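Local coordinates for protein Cfl (PDB 7A9J) that is a coronafacic acid ligase that probably activates carboxylic acids as adenylates with ATP for amide bond formation, at residues 332-337 and 342-347; 363-368 and 401-406. The protein carries 1 engineered substitution. All blocks are in the same frame, centred on the assembly; numbering follows the deposited sequence.

Contact 1: residues 332-337 and 342-347. With R4Z (6-ethyl-1-oxidanylidene-indene-4-carboxylic acid), chain B.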
# COMPACT_ATOMS: atom_id res chain seq x y z
N SER A 332 -4.35 9.94 3.27
CA SER A 332 -3.25 9.12 2.77
C SER A 332 -2.53 8.47 3.93
O SER A 332 -2.56 8.92 5.06
CB SER A 332 -2.22 9.96 1.91
OG SER A 332 -1.70 11.05 2.67
N SER A 333 -1.83 7.38 3.58
CA SER A 333 -1.04 6.64 4.53
C SER A 333 0.33 6.43 3.91
O SER A 333 0.44 6.24 2.70
CB SER A 333 -1.78 5.28 4.86
OG SER A 333 -1.05 4.58 5.85
N TYR A 334 1.35 6.56 4.71
CA TYR A 334 2.71 6.50 4.22
C TYR A 334 3.42 5.48 5.08
O TYR A 334 3.46 5.64 6.29
CB TYR A 334 3.35 7.87 4.33
CG TYR A 334 4.83 8.02 4.01
CD1 TYR A 334 5.82 7.63 4.93
CD2 TYR A 334 5.24 8.63 2.84
CE1 TYR A 334 7.19 7.87 4.65
CE2 TYR A 334 6.60 8.82 2.55
CZ TYR A 334 7.56 8.45 3.47
OH TYR A 334 8.93 8.69 3.19
N GLY A 335 3.99 4.46 4.47
CA GLY A 335 4.63 3.45 5.29
C GLY A 335 5.30 2.43 4.40
O GLY A 335 5.18 2.47 3.17
N GLN A 336 6.01 1.52 5.06
CA GLN A 336 6.67 0.47 4.28
C GLN A 336 6.97 -0.70 5.21
O GLN A 336 7.00 -0.57 6.44
CB GLN A 336 7.97 0.97 3.63
CG GLN A 336 9.00 1.43 4.63
CD GLN A 336 10.19 2.12 3.92
OE1 GLN A 336 10.20 3.34 3.76
NE2 GLN A 336 11.15 1.33 3.46
N THR A 337 7.24 -1.84 4.58
CA THR A 337 7.43 -3.08 5.34
C THR A 337 8.55 -2.98 6.37
O THR A 337 8.41 -3.47 7.49
CB THR A 337 7.69 -4.20 4.33
OG1 THR A 337 6.54 -4.24 3.47
CG2 THR A 337 7.78 -5.57 5.05
N PRO A 342 2.21 1.33 8.54
CA PRO A 342 2.02 2.77 8.33
C PRO A 342 2.70 3.56 9.44
O PRO A 342 2.57 3.25 10.64
CB PRO A 342 0.49 2.96 8.43
CG PRO A 342 -0.05 1.52 8.25
CD PRO A 342 0.97 0.66 8.98
N VAL A 343 3.36 4.67 9.06
CA VAL A 343 3.96 5.50 10.10
C VAL A 343 3.52 6.95 10.06
O VAL A 343 3.69 7.65 11.04
CB VAL A 343 5.51 5.43 10.02
CG1 VAL A 343 5.94 3.99 10.44
CG2 VAL A 343 6.04 5.79 8.61
N ILE A 344 3.06 7.44 8.92
CA ILE A 344 2.65 8.83 8.79
C ILE A 344 1.29 8.83 8.11
O ILE A 344 1.08 8.10 7.13
CB ILE A 344 3.70 9.65 8.00
CG1 ILE A 344 4.97 9.78 8.83
CG2 ILE A 344 3.13 11.05 7.71
CD1 ILE A 344 6.26 10.22 8.00
N TYR A 345 0.37 9.60 8.64
CA TYR A 345 -1.00 9.55 8.22
C TYR A 345 -1.54 10.94 7.98
O TYR A 345 -1.38 11.81 8.83
CB TYR A 345 -1.78 8.82 9.30
CG TYR A 345 -3.29 8.87 9.21
CD1 TYR A 345 -3.95 8.55 8.05
CD2 TYR A 345 -4.03 9.21 10.34
CE1 TYR A 345 -5.36 8.58 7.96
CE2 TYR A 345 -5.44 9.26 10.29
CZ TYR A 345 -6.09 8.93 9.09
OH TYR A 345 -7.48 8.96 9.06
N HIS A 346 -2.16 11.14 6.81
CA HIS A 346 -2.74 12.42 6.49
C HIS A 346 -4.25 12.26 6.51
O HIS A 346 -4.83 11.69 5.58
CB HIS A 346 -2.24 12.93 5.14
CG HIS A 346 -2.38 14.40 5.02
ND1 HIS A 346 -3.38 15.09 5.66
CD2 HIS A 346 -1.60 15.33 4.40
CE1 HIS A 346 -3.21 16.40 5.45
NE2 HIS A 346 -2.13 16.57 4.71
N HIS A 347 -4.89 12.71 7.58
CA HIS A 347 -6.33 12.47 7.68
C HIS A 347 -7.14 13.47 6.86
O HIS A 347 -8.34 13.36 6.81
CB HIS A 347 -6.73 12.54 9.16
CG HIS A 347 -6.41 13.84 9.79
ND1 HIS A 347 -5.17 14.10 10.33
CD2 HIS A 347 -7.14 14.96 9.94
CE1 HIS A 347 -5.15 15.34 10.80
NE2 HIS A 347 -6.33 15.89 10.57
C13 R4Z B . 3.86 -1.73 5.50
C15 R4Z B . 2.53 0.33 4.87
C02 R4Z B . 1.10 2.35 4.05
C03 R4Z B . 0.59 2.89 2.87
C04 R4Z B . 1.16 2.01 1.76
C05 R4Z B . 1.89 1.15 3.95
C06 R4Z B . 1.96 0.86 2.57
C07 R4Z B . 2.66 -0.28 2.17
C08 R4Z B . 2.74 -0.63 0.67
C11 R4Z B . 3.26 -1.12 3.11
C12 R4Z B . 3.20 -0.83 4.48
C14 R4Z B . 3.00 -2.99 5.76
O01 R4Z B . 0.89 2.87 5.11
O09 R4Z B . 3.12 -1.79 0.37
O10 R4Z B . 2.47 0.21 -0.24

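Contact 2: residues 363-368 and 401-406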
# COMPACT_ATOMS: atom_id res chain seq x y z
N GLY A 363 3.86 7.01 18.68
CA GLY A 363 5.11 6.31 18.89
C GLY A 363 6.12 6.46 17.78
O GLY A 363 7.26 6.03 17.93
N VAL A 364 5.71 6.98 16.62
CA VAL A 364 6.64 7.16 15.52
C VAL A 364 7.56 8.34 15.82
O VAL A 364 7.10 9.41 16.27
CB VAL A 364 5.87 7.36 14.20
CG1 VAL A 364 6.80 7.70 13.02
CG2 VAL A 364 5.07 6.08 13.85
N GLU A 365 8.87 8.14 15.65
CA GLU A 365 9.85 9.20 15.84
C GLU A 365 10.38 9.63 14.49
O GLU A 365 10.64 8.78 13.64
CB GLU A 365 11.03 8.72 16.69
CG GLU A 365 10.62 7.97 17.98
CD GLU A 365 11.81 7.21 18.53
OE1 GLU A 365 12.72 7.88 19.09
OE2 GLU A 365 11.89 5.97 18.34
N ILE A 366 10.57 10.93 14.29
CA ILE A 366 11.13 11.35 13.01
C ILE A 366 12.32 12.23 13.30
O ILE A 366 12.41 12.85 14.36
CB ILE A 366 10.13 12.08 12.09
CG1 ILE A 366 9.67 13.39 12.69
CG2 ILE A 366 8.90 11.16 11.72
CD1 ILE A 366 9.44 14.38 11.64
N LYS A 367 13.25 12.25 12.34
CA LYS A 367 14.33 13.21 12.35
C LYS A 367 14.44 13.76 10.94
O LYS A 367 14.28 13.03 9.95
CB LYS A 367 15.65 12.56 12.82
CG LYS A 367 16.91 13.30 12.43
CD LYS A 367 18.12 12.79 13.23
CE LYS A 367 18.13 11.26 13.28
NZ LYS A 367 19.39 10.77 13.92
N ILE A 368 14.69 15.05 10.84
CA ILE A 368 14.86 15.69 9.55
C ILE A 368 16.30 16.11 9.46
O ILE A 368 16.80 16.86 10.31
CB ILE A 368 13.89 16.87 9.37
CG1 ILE A 368 12.45 16.33 9.46
CG2 ILE A 368 14.15 17.56 8.05
CD1 ILE A 368 11.42 17.37 9.71
N ASP A 401 17.36 0.69 17.53
CA ASP A 401 17.45 2.14 17.51
C ASP A 401 17.67 2.70 16.11
O ASP A 401 17.70 3.93 15.96
CB ASP A 401 18.57 2.60 18.45
CG ASP A 401 19.93 1.95 18.15
OD1 ASP A 401 20.12 1.33 17.07
OD2 ASP A 401 20.83 2.07 19.01
N ARG A 402 17.80 1.86 15.09
CA ARG A 402 18.15 2.33 13.75
C ARG A 402 17.10 3.30 13.21
O ARG A 402 15.90 3.16 13.47
CB ARG A 402 18.28 1.13 12.80
CG ARG A 402 16.98 0.36 12.65
CD ARG A 402 17.12 -0.89 11.79
NE ARG A 402 17.65 -0.59 10.47
CZ ARG A 402 16.92 -0.20 9.42
NH1 ARG A 402 15.59 -0.06 9.53
NH2 ARG A 402 17.51 0.05 8.26
N TRP A 403 17.57 4.32 12.49
CA TRP A 403 16.74 5.22 11.69
C TRP A 403 16.71 4.74 10.24
O TRP A 403 17.74 4.37 9.69
CB TRP A 403 17.28 6.65 11.73
CG TRP A 403 17.19 7.24 13.11
CD1 TRP A 403 18.11 7.15 14.11
CD2 TRP A 403 16.09 7.99 13.64
NE1 TRP A 403 17.65 7.81 15.24
CE2 TRP A 403 16.41 8.32 14.97
CE3 TRP A 403 14.86 8.40 13.11
CZ2 TRP A 403 15.54 9.06 15.78
CZ3 TRP A 403 14.01 9.14 13.92
CH2 TRP A 403 14.35 9.45 15.24
N LEU A 404 15.54 4.79 9.61
CA LEU A 404 15.43 4.49 8.19
C LEU A 404 15.46 5.79 7.39
O LEU A 404 14.61 6.66 7.61
CB LEU A 404 14.14 3.74 7.89
CG LEU A 404 13.96 3.29 6.43
CD1 LEU A 404 13.20 1.97 6.36
CD2 LEU A 404 13.22 4.35 5.62
N ALA A 405 16.37 5.89 6.43
CA ALA A 405 16.43 7.03 5.52
C ALA A 405 15.46 6.82 4.37
O ALA A 405 15.64 5.90 3.57
CB ALA A 405 17.85 7.24 4.98
N THR A 406 14.44 7.66 4.28
CA THR A 406 13.37 7.46 3.30
C THR A 406 13.74 7.89 1.89
O THR A 406 13.06 7.47 0.94
CB THR A 406 12.14 8.25 3.69
OG1 THR A 406 12.51 9.64 3.69
CG2 THR A 406 11.62 7.85 5.10

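Contact 1: residues 332-337 and 342-347
Tyr334 O takes two backbone N-H groups at once, from Val343 and from Ile344. Two residues of strand 342-346 thus stand opposite one of strand 331-335, a classic beta bulge in an antiparallel hairpin. The Val343 N to Tyr334 O bond is 2.9 Å and nearly straight, at 172°. The Ile344 N to Tyr334 O bond is longer, 3.2 Å. Tyr334 N gives the return bond of the bulged pair, to Ile344 O, and it is more bent. Beyond the bulge, Ser332 and His346 form a hydrogen-bonded pair with a bond in each direction.

The side chains of Tyr334 and Ile344 share a face and run alongside each other in the same direction. Ile344 CD1 lies 4.0 Å from Tyr334 CD1, while Val343 CG2 comes to the ring edge near its plane. The phenol OH continues to Asp408, which fixes the far end of the ring. On the same face as Tyr334, Ser332 OG packs on His346 CB.

Ser333 and Tyr345 share the other face. There Ser333 turns to the ligand, while the Tyr345 hydroxyl bonds Gln331. Residues 333-337 and Pro342 line the pocket of the bound oxo-indene carboxylic acid. Pro342 CB is 3.3 Å from the ligand ketone O01. Ser333 OG, placed opposite its own N by chi1 of -177°, donates to that same O01 at 2.7 Å.

Contact 2: residues 363-368 and 401-406
Lys367 lays the end of its side chain over one face of the Trp403 indole. The ammonium makes a cation-pi contact. Lys367 NZ is 3.8 Å from the centroid of the five-membered ring of Trp403 and 17° off the ring normal. The methylene next to it adds a CH-pi contact, with Lys367 CE also 3.8 Å from that centroid. CE and NZ therefore share the same ring, and the charge rests over the pi face near NE1.

The lysine torsions explain this. CG and CD continue the chain in extended form, then chi3 turns to 45°. That single bend folds CE and NZ back over the indole. The two side chains cross at about a right angle. Nearer the backbone, Lys367 CB lies 3.9 Å from Trp403 CZ3.

Strand 365-368 and strand 404-406 do not pair with each other. Each pairs antiparallel with strand 376-381, which lies between them, so Trp403 bridges two strands that flank a common neighbour. It stands just before strand 404-406 and also touches Arg381 on the middle strand.

Trp403 has CG anti to its carbonyl carbon (chi1 -66°). The six-membered ring is thereby carried out to the backbone of strand 365-368. Trp403 CZ3 is 3.4 Å from Glu365 O, and Ile366 N lies at the ring edge, in plane.

Glu365 meets the indole through its methylene, with Glu365 CB 3.7 Å from Trp403 CH2. Its chain then extends beyond CG, and the carboxylate reaches Arg381, where OE1 forms a salt bridge.

Contact 1 is buried and lies at the ligand; contact 2 is a surface contact farther out. Their centres are 13 Å apart. The side chain of Ile366 in contact 2 is about 13 Å from the bound ligand, while contact 1 supplies six of its pocket residues. The two contacts follow one another along the chain and touch directly. Tyr334 OH packs 3.3 Å from Thr406 CB, and Val343 O lies 3.5 Å from Val364 CG2. Gln336 NE2 meets Leu404 CD1 at 3.6 Å. Strand 376-381 is shared ground: Tyr334 and Ile344 of contact 1 pack on its Leu378 and Ile380, and Val364 and Thr406 of contact 2 also touch Ile380.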